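Local coordinates for protein tRNA dimethylallyltransferase (Staphylococcus epidermidis ATCC 12228, PDB 3D3Q) that probably catalyses transfer of a dimethylallyl group from dimethylallyl diphosphate to the N6 of adenosine 37 in tRNAs that read codons beginning with uridine, at residues K216-D219 against I220-H224; A52-T56 against E57-G61; K250-V253 against P254-K257; H232-Q236 against G237-S241. All coordinates share one frame; numbering follows the deposited sequence.

Interaction 1. Residues K216-D219 against I220-H224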
loop_
_atom_site.group_PDB
_atom_site.type_symbol
_atom_site.label_atom_id
_atom_site.label_comp_id
_atom_site.label_asym_id
_atom_site.label_seq_id
_atom_site.Cartn_x
_atom_site.Cartn_y
_atom_site.Cartn_z
ATOM N N LYS A 216 6.205 17.123 5.335
ATOM C CA LYS A 216 7.273 17.634 4.496
ATOM C C LYS A 216 7.035 17.411 3.004
ATOM O O LYS A 216 7.510 18.184 2.182
ATOM C CB LYS A 216 8.609 17.024 4.917
ATOM C CG LYS A 216 9.797 17.610 4.180
ATOM C CD LYS A 216 11.047 17.710 5.061
ATOM C CE LYS A 216 12.207 18.393 4.323
ATOM N NZ LYS A 216 13.386 18.610 5.200
ATOM N N ARG A 217 6.295 16.369 2.647
ATOM C CA ARG A 217 6.035 16.107 1.239
ATOM C C ARG A 217 4.955 17.037 0.714
ATOM O O ARG A 217 4.911 17.353 -0.476
ATOM C CB ARG A 217 5.623 14.656 1.041
ATOM C CG ARG A 217 5.256 14.298 -0.369
ATOM C CD ARG A 217 4.934 12.822 -0.428
ATOM N NE ARG A 217 3.902 12.402 0.537
ATOM C CZ ARG A 217 2.591 12.579 0.373
ATOM N NH1 ARG A 217 1.739 12.157 1.305
ATOM N NH2 ARG A 217 2.135 13.180 -0.721
ATOM N N VAL A 218 4.080 17.477 1.607
ATOM C CA VAL A 218 3.015 18.379 1.213
ATOM C C VAL A 218 3.658 19.737 0.966
ATOM O O VAL A 218 3.270 20.453 0.051
ATOM C CB VAL A 218 1.908 18.466 2.311
ATOM C CG1 VAL A 218 0.845 19.472 1.910
ATOM C CG2 VAL A 218 1.259 17.108 2.505
ATOM N N ASP A 219 4.663 20.081 1.770
ATOM C CA ASP A 219 5.350 21.363 1.599
ATOM C C ASP A 219 6.034 21.397 0.247
ATOM O O ASP A 219 5.964 22.397 -0.461
ATOM C CB ASP A 219 6.395 21.596 2.695
ATOM C CG ASP A 219 5.772 21.840 4.060
ATOM O OD1 ASP A 219 4.592 22.267 4.110
ATOM O OD2 ASP A 219 6.469 21.622 5.089
ATOM N N ILE A 220 6.699 20.304 -0.111
ATOM C CA ILE A 220 7.397 20.241 -1.384
ATOM C C ILE A 220 6.438 20.359 -2.563
ATOM O O ILE A 220 6.713 21.079 -3.520
ATOM C CB ILE A 220 8.180 18.937 -1.517
ATOM C CG1 ILE A 220 9.086 18.744 -0.303
ATOM C CG2 ILE A 220 9.008 18.967 -2.787
ATOM C CD1 ILE A 220 9.797 17.408 -0.276
HETATM N N MSE A 221 5.316 19.647 -2.497
HETATM C CA MSE A 221 4.337 19.694 -3.578
HETATM C C MSE A 221 3.882 21.128 -3.829
HETATM O O MSE A 221 3.820 21.573 -4.977
HETATM C CB MSE A 221 3.108 18.842 -3.261
HETATM C CG MSE A 221 3.376 17.378 -2.971
HETATM SE SE MSE A 221 1.738 16.314 -3.117
HETATM C CE MSE A 221 0.609 17.205 -1.807
ATOM N N LEU A 222 3.547 21.843 -2.756
ATOM C CA LEU A 222 3.106 23.227 -2.879
ATOM C C LEU A 222 4.229 24.007 -3.524
ATOM O O LEU A 222 3.999 24.856 -4.382
ATOM C CB LEU A 222 2.788 23.824 -1.501
ATOM C CG LEU A 222 1.403 23.580 -0.884
ATOM C CD1 LEU A 222 0.325 24.250 -1.721
ATOM C CD2 LEU A 222 1.142 22.106 -0.791
ATOM N N GLY A 223 5.452 23.687 -3.115
ATOM C CA GLY A 223 6.621 24.360 -3.643
ATOM C C GLY A 223 6.942 23.979 -5.068
ATOM O O GLY A 223 7.691 24.678 -5.733
ATOM N N HIS A 224 6.383 22.878 -5.553
ATOM C CA HIS A 224 6.667 22.474 -6.918
ATOM C C HIS A 224 5.601 22.882 -7.934
ATOM O O HIS A 224 5.751 22.625 -9.126
ATOM C CB HIS A 224 6.913 20.970 -6.981
ATOM C CG HIS A 224 8.325 20.578 -6.666
ATOM N ND1 HIS A 224 8.797 19.293 -6.841
ATOM C CD2 HIS A 224 9.371 21.300 -6.198
ATOM C CE1 HIS A 224 10.071 19.241 -6.494
ATOM N NE2 HIS A 224 10.444 20.446 -6.100
#

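Interaction 2. Residues A52-T56 against E57-G61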
loop_
_atom_site.group_PDB
_atom_site.type_symbol
_atom_site.label_atom_id
_atom_site.label_comp_id
_atom_site.label_asym_id
_atom_site.label_seq_id
_atom_site.Cartn_x
_atom_site.Cartn_y
_atom_site.Cartn_z
ATOM N N ALA A 52 2.237 12.321 -7.018
ATOM C CA ALA A 52 3.619 11.853 -6.873
ATOM C C ALA A 52 3.984 10.963 -8.054
ATOM O O ALA A 52 4.738 9.999 -7.917
ATOM C CB ALA A 52 3.798 11.099 -5.559
ATOM N N LYS A 53 3.439 11.304 -9.218
ATOM C CA LYS A 53 3.681 10.552 -10.446
ATOM C C LYS A 53 5.143 10.576 -10.873
ATOM O O LYS A 53 5.714 11.646 -11.096
ATOM C CB LYS A 53 2.820 11.112 -11.577
ATOM C CG LYS A 53 3.042 10.432 -12.920
ATOM C CD LYS A 53 2.081 10.975 -13.938
ATOM C CE LYS A 53 0.654 10.727 -13.492
ATOM N NZ LYS A 53 -0.318 11.499 -14.316
ATOM N N VAL A 54 5.738 9.392 -11.005
ATOM C CA VAL A 54 7.135 9.267 -11.413
ATOM C C VAL A 54 7.325 9.728 -12.854
ATOM O O VAL A 54 6.505 9.424 -13.730
ATOM C CB VAL A 54 7.622 7.806 -11.259
ATOM C CG1 VAL A 54 6.631 6.839 -11.903
ATOM C CG2 VAL A 54 8.991 7.662 -11.878
ATOM N N THR A 55 8.401 10.466 -13.104
ATOM C CA THR A 55 8.656 10.979 -14.446
ATOM C C THR A 55 9.383 10.006 -15.353
ATOM O O THR A 55 10.074 9.100 -14.891
ATOM C CB THR A 55 9.455 12.307 -14.397
ATOM O OG1 THR A 55 10.820 12.058 -14.011
ATOM C CG2 THR A 55 8.818 13.259 -13.401
ATOM N N THR A 56 9.205 10.198 -16.655
ATOM C CA THR A 56 9.839 9.330 -17.636
ATOM C C THR A 56 11.332 9.200 -17.332
ATOM O O THR A 56 11.902 8.125 -17.467
ATOM C CB THR A 56 9.678 9.864 -19.085
ATOM O OG1 THR A 56 10.437 11.069 -19.237
ATOM C CG2 THR A 56 8.221 10.166 -19.392
ATOM N N GLU A 57 11.958 10.289 -16.897
ATOM C CA GLU A 57 13.381 10.275 -16.597
ATOM C C GLU A 57 13.718 9.426 -15.412
ATOM O O GLU A 57 14.688 8.687 -15.428
ATOM C CB GLU A 57 13.887 11.679 -16.318
ATOM C CG GLU A 57 15.387 11.750 -16.065
ATOM C CD GLU A 57 15.824 13.121 -15.553
ATOM O OE1 GLU A 57 17.045 13.394 -15.503
ATOM O OE2 GLU A 57 14.937 13.921 -15.188
ATOM N N GLU A 58 12.923 9.553 -14.367
ATOM C CA GLU A 58 13.160 8.803 -13.155
ATOM C C GLU A 58 12.954 7.308 -13.337
ATOM O O GLU A 58 13.499 6.506 -12.581
ATOM C CB GLU A 58 12.261 9.343 -12.048
ATOM C CG GLU A 58 12.444 10.842 -11.809
ATOM C CD GLU A 58 11.552 11.369 -10.699
ATOM O OE1 GLU A 58 10.318 11.167 -10.784
ATOM O OE2 GLU A 58 12.088 11.987 -9.748
HETATM N N MSE A 59 12.176 6.930 -14.344
HETATM C CA MSE A 59 11.911 5.515 -14.622
HETATM C C MSE A 59 13.161 4.772 -15.074
HETATM O O MSE A 59 13.130 3.556 -15.256
HETATM C CB MSE A 59 10.849 5.379 -15.710
HETATM C CG MSE A 59 9.470 5.855 -15.317
HETATM SE SE MSE A 59 8.186 5.563 -16.747
HETATM C CE MSE A 59 7.166 7.210 -16.602
ATOM N N GLU A 60 14.247 5.521 -15.267
ATOM C CA GLU A 60 15.536 4.978 -15.705
ATOM C C GLU A 60 15.456 3.891 -16.771
ATOM O O GLU A 60 16.204 2.922 -16.715
ATOM C CB GLU A 60 16.318 4.446 -14.502
ATOM C CG GLU A 60 17.162 5.494 -13.799
ATOM C CD GLU A 60 17.520 5.091 -12.378
ATOM O OE1 GLU A 60 17.802 3.888 -12.148
ATOM O OE2 GLU A 60 17.530 5.979 -11.492
ATOM N N GLY A 61 14.565 4.046 -17.741
ATOM C CA GLY A 61 14.476 3.048 -18.785
ATOM C C GLY A 61 13.447 1.971 -18.519
ATOM O O GLY A 61 12.819 1.467 -19.449
#

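Interaction 3. Residues K250-V253 against P254-K257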
loop_
_atom_site.group_PDB
_atom_site.type_symbol
_atom_site.label_atom_id
_atom_site.label_comp_id
_atom_site.label_asym_id
_atom_site.label_seq_id
_atom_site.Cartn_x
_atom_site.Cartn_y
_atom_site.Cartn_z
ATOM N N LYS A 250 -9.209 18.222 -3.896
ATOM C CA LYS A 250 -10.489 18.658 -3.345
ATOM C C LYS A 250 -10.314 19.755 -2.289
ATOM O O LYS A 250 -11.208 20.576 -2.101
ATOM C CB LYS A 250 -11.262 17.470 -2.740
ATOM C CG LYS A 250 -10.606 16.848 -1.525
ATOM C CD LYS A 250 -11.491 15.814 -0.836
ATOM C CE LYS A 250 -10.773 15.249 0.388
ATOM N NZ LYS A 250 -11.566 14.231 1.118
ATOM N N GLU A 251 -9.164 19.786 -1.617
ATOM C CA GLU A 251 -8.925 20.802 -0.597
ATOM C C GLU A 251 -8.533 22.127 -1.213
ATOM O O GLU A 251 -8.907 23.185 -0.723
ATOM C CB GLU A 251 -7.828 20.359 0.374
ATOM C CG GLU A 251 -8.148 19.073 1.115
ATOM C CD GLU A 251 -7.548 17.853 0.451
ATOM O OE1 GLU A 251 -7.153 17.956 -0.738
ATOM O OE2 GLU A 251 -7.491 16.790 1.118
ATOM N N LEU A 252 -7.782 22.060 -2.300
ATOM C CA LEU A 252 -7.336 23.262 -2.978
ATOM C C LEU A 252 -8.376 23.895 -3.891
ATOM O O LEU A 252 -8.291 25.078 -4.180
ATOM C CB LEU A 252 -6.057 22.973 -3.770
ATOM C CG LEU A 252 -4.850 22.481 -2.953
ATOM C CD1 LEU A 252 -3.664 22.205 -3.872
ATOM C CD2 LEU A 252 -4.466 23.510 -1.920
ATOM N N VAL A 253 -9.356 23.134 -4.356
ATOM C CA VAL A 253 -10.357 23.734 -5.243
ATOM C C VAL A 253 -11.057 24.920 -4.583
ATOM O O VAL A 253 -11.224 25.968 -5.199
ATOM C CB VAL A 253 -11.434 22.710 -5.707
ATOM C CG1 VAL A 253 -12.444 23.388 -6.617
ATOM C CG2 VAL A 253 -10.777 21.569 -6.455
ATOM N N PRO A 254 -11.472 24.771 -3.313
ATOM C CA PRO A 254 -12.156 25.848 -2.586
ATOM C C PRO A 254 -11.338 27.133 -2.462
ATOM O O PRO A 254 -11.876 28.236 -2.566
ATOM C CB PRO A 254 -12.441 25.219 -1.218
ATOM C CG PRO A 254 -12.609 23.780 -1.546
ATOM C CD PRO A 254 -11.464 23.540 -2.504
ATOM N N VAL A 255 -10.037 26.984 -2.249
ATOM C CA VAL A 255 -9.166 28.135 -2.100
ATOM C C VAL A 255 -9.020 28.900 -3.425
ATOM O O VAL A 255 -8.691 30.087 -3.440
ATOM C CB VAL A 255 -7.775 27.704 -1.510
ATOM C CG1 VAL A 255 -7.026 26.855 -2.500
ATOM C CG2 VAL A 255 -6.967 28.925 -1.129
ATOM N N ILE A 256 -9.304 28.221 -4.528
ATOM C CA ILE A 256 -9.226 28.837 -5.841
ATOM C C ILE A 256 -10.442 29.734 -6.059
ATOM O O ILE A 256 -10.428 30.651 -6.885
ATOM C CB ILE A 256 -9.209 27.784 -6.944
ATOM C CG1 ILE A 256 -8.039 26.839 -6.733
ATOM C CG2 ILE A 256 -9.077 28.444 -8.296
ATOM C CD1 ILE A 256 -7.975 25.730 -7.776
ATOM N N LYS A 257 -11.495 29.460 -5.305
ATOM C CA LYS A 257 -12.723 30.226 -5.393
ATOM C C LYS A 257 -12.705 31.390 -4.404
ATOM O O LYS A 257 -13.378 32.405 -4.600
ATOM C CB LYS A 257 -13.908 29.294 -5.134
ATOM C CG LYS A 257 -13.910 28.095 -6.088
ATOM C CD LYS A 257 -15.158 27.251 -5.966
ATOM C CE LYS A 257 -15.227 26.205 -7.068
ATOM N NZ LYS A 257 -16.406 25.295 -6.901
#

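Interaction 4. Residues H232-Q236 against G237-S241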
loop_
_atom_site.group_PDB
_atom_site.type_symbol
_atom_site.label_atom_id
_atom_site.label_comp_id
_atom_site.label_asym_id
_atom_site.label_seq_id
_atom_site.Cartn_x
_atom_site.Cartn_y
_atom_site.Cartn_z
ATOM N N HIS A 232 -4.965 24.528 -13.553
ATOM C CA HIS A 232 -5.125 24.156 -14.947
ATOM C C HIS A 232 -6.253 23.151 -15.087
ATOM O O HIS A 232 -7.022 23.192 -16.051
ATOM C CB HIS A 232 -3.836 23.548 -15.485
ATOM C CG HIS A 232 -2.693 24.517 -15.549
ATOM N ND1 HIS A 232 -1.377 24.126 -15.409
ATOM C CD2 HIS A 232 -2.665 25.857 -15.758
ATOM C CE1 HIS A 232 -0.588 25.182 -15.527
ATOM N NE2 HIS A 232 -1.344 26.245 -15.741
ATOM N N LEU A 233 -6.355 22.238 -14.126
ATOM C CA LEU A 233 -7.400 21.213 -14.153
ATOM C C LEU A 233 -8.775 21.814 -13.942
ATOM O O LEU A 233 -9.692 21.544 -14.708
ATOM C CB LEU A 233 -7.135 20.167 -13.078
ATOM C CG LEU A 233 -5.952 19.243 -13.337
ATOM C CD1 LEU A 233 -5.585 18.513 -12.058
ATOM C CD2 LEU A 233 -6.310 18.256 -14.441
ATOM N N VAL A 234 -8.914 22.621 -12.896
ATOM C CA VAL A 234 -10.188 23.250 -12.593
ATOM C C VAL A 234 -10.612 24.201 -13.716
ATOM O O VAL A 234 -11.798 24.393 -13.952
ATOM C CB VAL A 234 -10.130 23.995 -11.237
ATOM C CG1 VAL A 234 -9.233 25.205 -11.349
ATOM C CG2 VAL A 234 -11.513 24.393 -10.805
ATOM N N GLU A 235 -9.643 24.787 -14.411
ATOM C CA GLU A 235 -9.941 25.691 -15.518
ATOM C C GLU A 235 -10.442 24.899 -16.724
ATOM O O GLU A 235 -11.308 25.362 -17.466
ATOM C CB GLU A 235 -8.699 26.508 -15.907
ATOM C CG GLU A 235 -8.537 27.824 -15.132
ATOM C CD GLU A 235 -7.208 28.542 -15.402
ATOM O OE1 GLU A 235 -7.107 29.752 -15.073
ATOM O OE2 GLU A 235 -6.266 27.894 -15.924
ATOM N N GLN A 236 -9.899 23.701 -16.919
ATOM C CA GLN A 236 -10.324 22.851 -18.024
ATOM C C GLN A 236 -11.660 22.174 -17.709
ATOM O O GLN A 236 -12.060 21.215 -18.371
ATOM C CB GLN A 236 -9.255 21.805 -18.321
ATOM C CG GLN A 236 -8.076 22.382 -19.052
ATOM C CD GLN A 236 -6.868 21.477 -18.997
ATOM O OE1 GLN A 236 -6.348 21.189 -17.915
ATOM N NE2 GLN A 236 -6.403 21.028 -20.164
ATOM N N GLY A 237 -12.339 22.683 -16.683
ATOM C CA GLY A 237 -13.627 22.150 -16.288
ATOM C C GLY A 237 -13.618 20.752 -15.718
ATOM O O GLY A 237 -14.684 20.201 -15.439
ATOM N N PHE A 238 -12.439 20.168 -15.537
ATOM C CA PHE A 238 -12.361 18.816 -14.990
ATOM C C PHE A 238 -12.842 18.720 -13.555
ATOM O O PHE A 238 -12.672 17.696 -12.913
ATOM C CB PHE A 238 -10.941 18.279 -15.087
ATOM C CG PHE A 238 -10.542 17.896 -16.468
ATOM C CD1 PHE A 238 -11.346 17.062 -17.226
ATOM C CD2 PHE A 238 -9.339 18.333 -17.001
ATOM C CE1 PHE A 238 -10.951 16.659 -18.502
ATOM C CE2 PHE A 238 -8.928 17.937 -18.281
ATOM C CZ PHE A 238 -9.737 17.099 -19.031
ATOM N N GLU A 239 -13.438 19.793 -13.056
ATOM C CA GLU A 239 -13.976 19.826 -11.706
ATOM C C GLU A 239 -15.220 18.922 -11.702
ATOM O O GLU A 239 -15.712 18.551 -12.767
ATOM C CB GLU A 239 -14.357 21.265 -11.386
ATOM C CG GLU A 239 -14.785 21.516 -9.967
ATOM C CD GLU A 239 -15.262 22.948 -9.751
ATOM O OE1 GLU A 239 -14.900 23.824 -10.579
ATOM O OE2 GLU A 239 -15.980 23.193 -8.746
ATOM N N ALA A 240 -15.728 18.568 -10.524
ATOM C CA ALA A 240 -16.911 17.718 -10.430
ATOM C C ALA A 240 -16.620 16.248 -10.768
ATOM O O ALA A 240 -17.493 15.374 -10.653
ATOM C CB ALA A 240 -18.022 18.262 -11.342
ATOM N N SER A 241 -15.382 15.983 -11.179
ATOM C CA SER A 241 -14.938 14.637 -11.538
ATOM C C SER A 241 -14.444 13.867 -10.320
ATOM O O SER A 241 -14.021 14.460 -9.329
ATOM C CB SER A 241 -13.805 14.721 -12.563
ATOM O OG SER A 241 -14.182 15.510 -13.665
#

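Interaction 1. Residues K216-D219 against I220-H224
Lys216 to Asp219 and Ile220 to Gly223 are successive turns of one alpha-helix, joined by regular i to i+4 bonds such as Ile220 N to Lys216 O (3.2 Å), Met221 N to Arg217 O (3.1 Å) and Gly223 N to Asp219 O (3.0 Å). On the side facing the rest of the protein, Val218 and Leu222 run side by side in the same direction, with Val218 CG1 against Leu222 CD2 at 3.8 Å. Both rest on Leu269 of helix 262-286. A second i to i+4 pair is mixed in character. The selenomethionine Met221 lies alongside Arg217, its SE 4.0 Å from Arg217 NH2 and oblique to the guanidinium. The arginine leaves the helix with CG anti to N (chi1 177°) and bends at chi3 (54°), which carries the guanidinium beside the selenium and toward Thr16 and Ala17 of the predicted nucleotide-binding loop. Ile220 lays CG2 over the centre of the His224 ring, a CH-pi type contact on an exposed flank, while Asp219 OD1 makes a salt bridge to Lys270. These two turns thus combine different chemistries: apolar packing and the bond from Asp219 to Lys270 fasten them to helix 262-286, and a cationic group is presented to the predicted ATP site.

Interaction 2. Residues A52-T56 against E57-G61
Met59 N turns its one hydrogen toward two carbonyls, bonding Thr55 O at 3.1 Å almost in line with the carbonyl bond and Thr56 O more weakly at 3.4 Å. Beside it, Thr55 and Glu58 exchange bonds in both directions. Thr55 N donates to Glu58 OE1 at 3.1 Å in an almost straight line (177°), using the anti lone pair of that oxygen, and Glu58 N returns a bond of 3.3 Å to Thr55 OG1. The reciprocal bonds follow the pattern of a capping box, though no regular helix follows: residues 57-59 have helical backbone angles and form a type I turn, Glu57 to Glu60, in the loop between strands 33-37 and 64-65. The threonine hydroxyl reaches Glu58 N because OG1 sits between its own backbone N and carbonyl carbon (chi1 72°), whereas Glu58, with CG beside its own backbone N (chi1 -56°) and extended beyond, brings OE1 back to Thr55 N. Next to these bonds, Val54 CG2 packs on Glu58 CB at 3.7 Å and on Met59 CG at 3.9 Å. Val54 and the selenomethionine Met59 both lie against His64 of the edge strand, and Val54 also touches Thr21 of the P-loop region, a substrate-binding residue by similarity.

Interaction 3. Residues K250-V253 against P254-K257
A short helix with few sound bonds, at about 252-257, begins just after residues 245-250, which by similarity meet substrate tRNA, and it is held across Val253 and Ile256 by a bond of i to i+3 type. Ile256 N donates to Val253 O at 3.0 Å, but the donor stands well above the carbonyl plane, 62° out of it; a weak bond from Ile256 N to Leu252 O is doubtful. Pro254 has no N-H to give; its ring sits over the preceding turn instead, with CG 3.5 Å from Lys250 O. Val253 and Lys257 point the same way, side by side, and the aliphatic part of the lysine does the touching: CE lies 4.0 Å from Val253 CG1. Extended beyond CG, the lysine chain runs past the valine so that NZ meets Glu239 in a salt bridge. Glu251 OE1, just ahead of the helix, accepts a bond from Gly248 N. Around this turn, Val255 and Ile256 rest on Phe227 of helix 226-235, Leu252 reaches both Leu226 and Met262, and Lys250 and Glu251 lie against His272 of helix 262-286.

Interaction 4. Residues H232-Q236 against G237-S241
A Schellman motif ends helix 226-235 here, with Phe238 and Gly237 folding back onto Leu233 and Val234. Gly237, the C-prime residue, takes a positive phi (67°), a conformation that glycine adopts readily. With the chain reversed in this way, Phe238 N reaches Leu233 O at 3.2 Å in a 6-to-1 bond, the donor tilted 24° from the carbonyl plane. The inner bond, Gly237 N to Val234 O at 3.3 Å, is weak. The side chains complete the motif with the apolar contact it commonly carries: Leu233 and Phe238 cross at an angle, and Leu233 CD2 comes 4.0 Å from the ring atom Phe238 CD2. From the opposite side of the ring plane to Leu233 comes the aliphatic start of Gln236, with CB 3.7 Å from Phe238 CD2. On that same face Gln236 O lies 4.1 Å above the Phe238 ring plane, offset toward the rim. Beyond the helix end the phenylalanine touches Pro72 and Asp73, while Leu233 packs on Met47 and Tyr249, so this cap borders other loops. On a separate flank, Val234 and Glu239 run alongside each other. Glu239 has CG anti to its N (chi1 -173°) and is extended from there, which brings OE1 to 3.4 Å from Val234 CG2; its other oxygen, OE2, is in a salt bridge with Lys257. The last turn of the helix therefore spends two of its carbonyls on returning N-H groups, and the exit loop is held by these two backbone hydrogen bonds, the inner one weak, and by a leucine-phenylalanine contact.

Overall arrangement
All four contacts are local, yet they occupy different places in the fold. Interactions 3 and 4 touch, their centres about 11 Å apart: a salt bridge ties the exit loop to helix 252-257, and Ile256 CD1 packing on Val234 CG1 joins helices 226-235 and 252-257. Interaction 1 lies on the preceding helix, 207-224, and shares with interaction 3 a backing by helix 262-286; both are partly buried. Interactions 2 and 4 are surface contacts where the backbone turns, one with capping-box-like bonds in a loop, the other a Schellman motif ending a helix. Interactions 1 and 2 do not touch, but each borders the predicted ATP-binding residues, Arg217 at Thr16 and Val54 at Thr21.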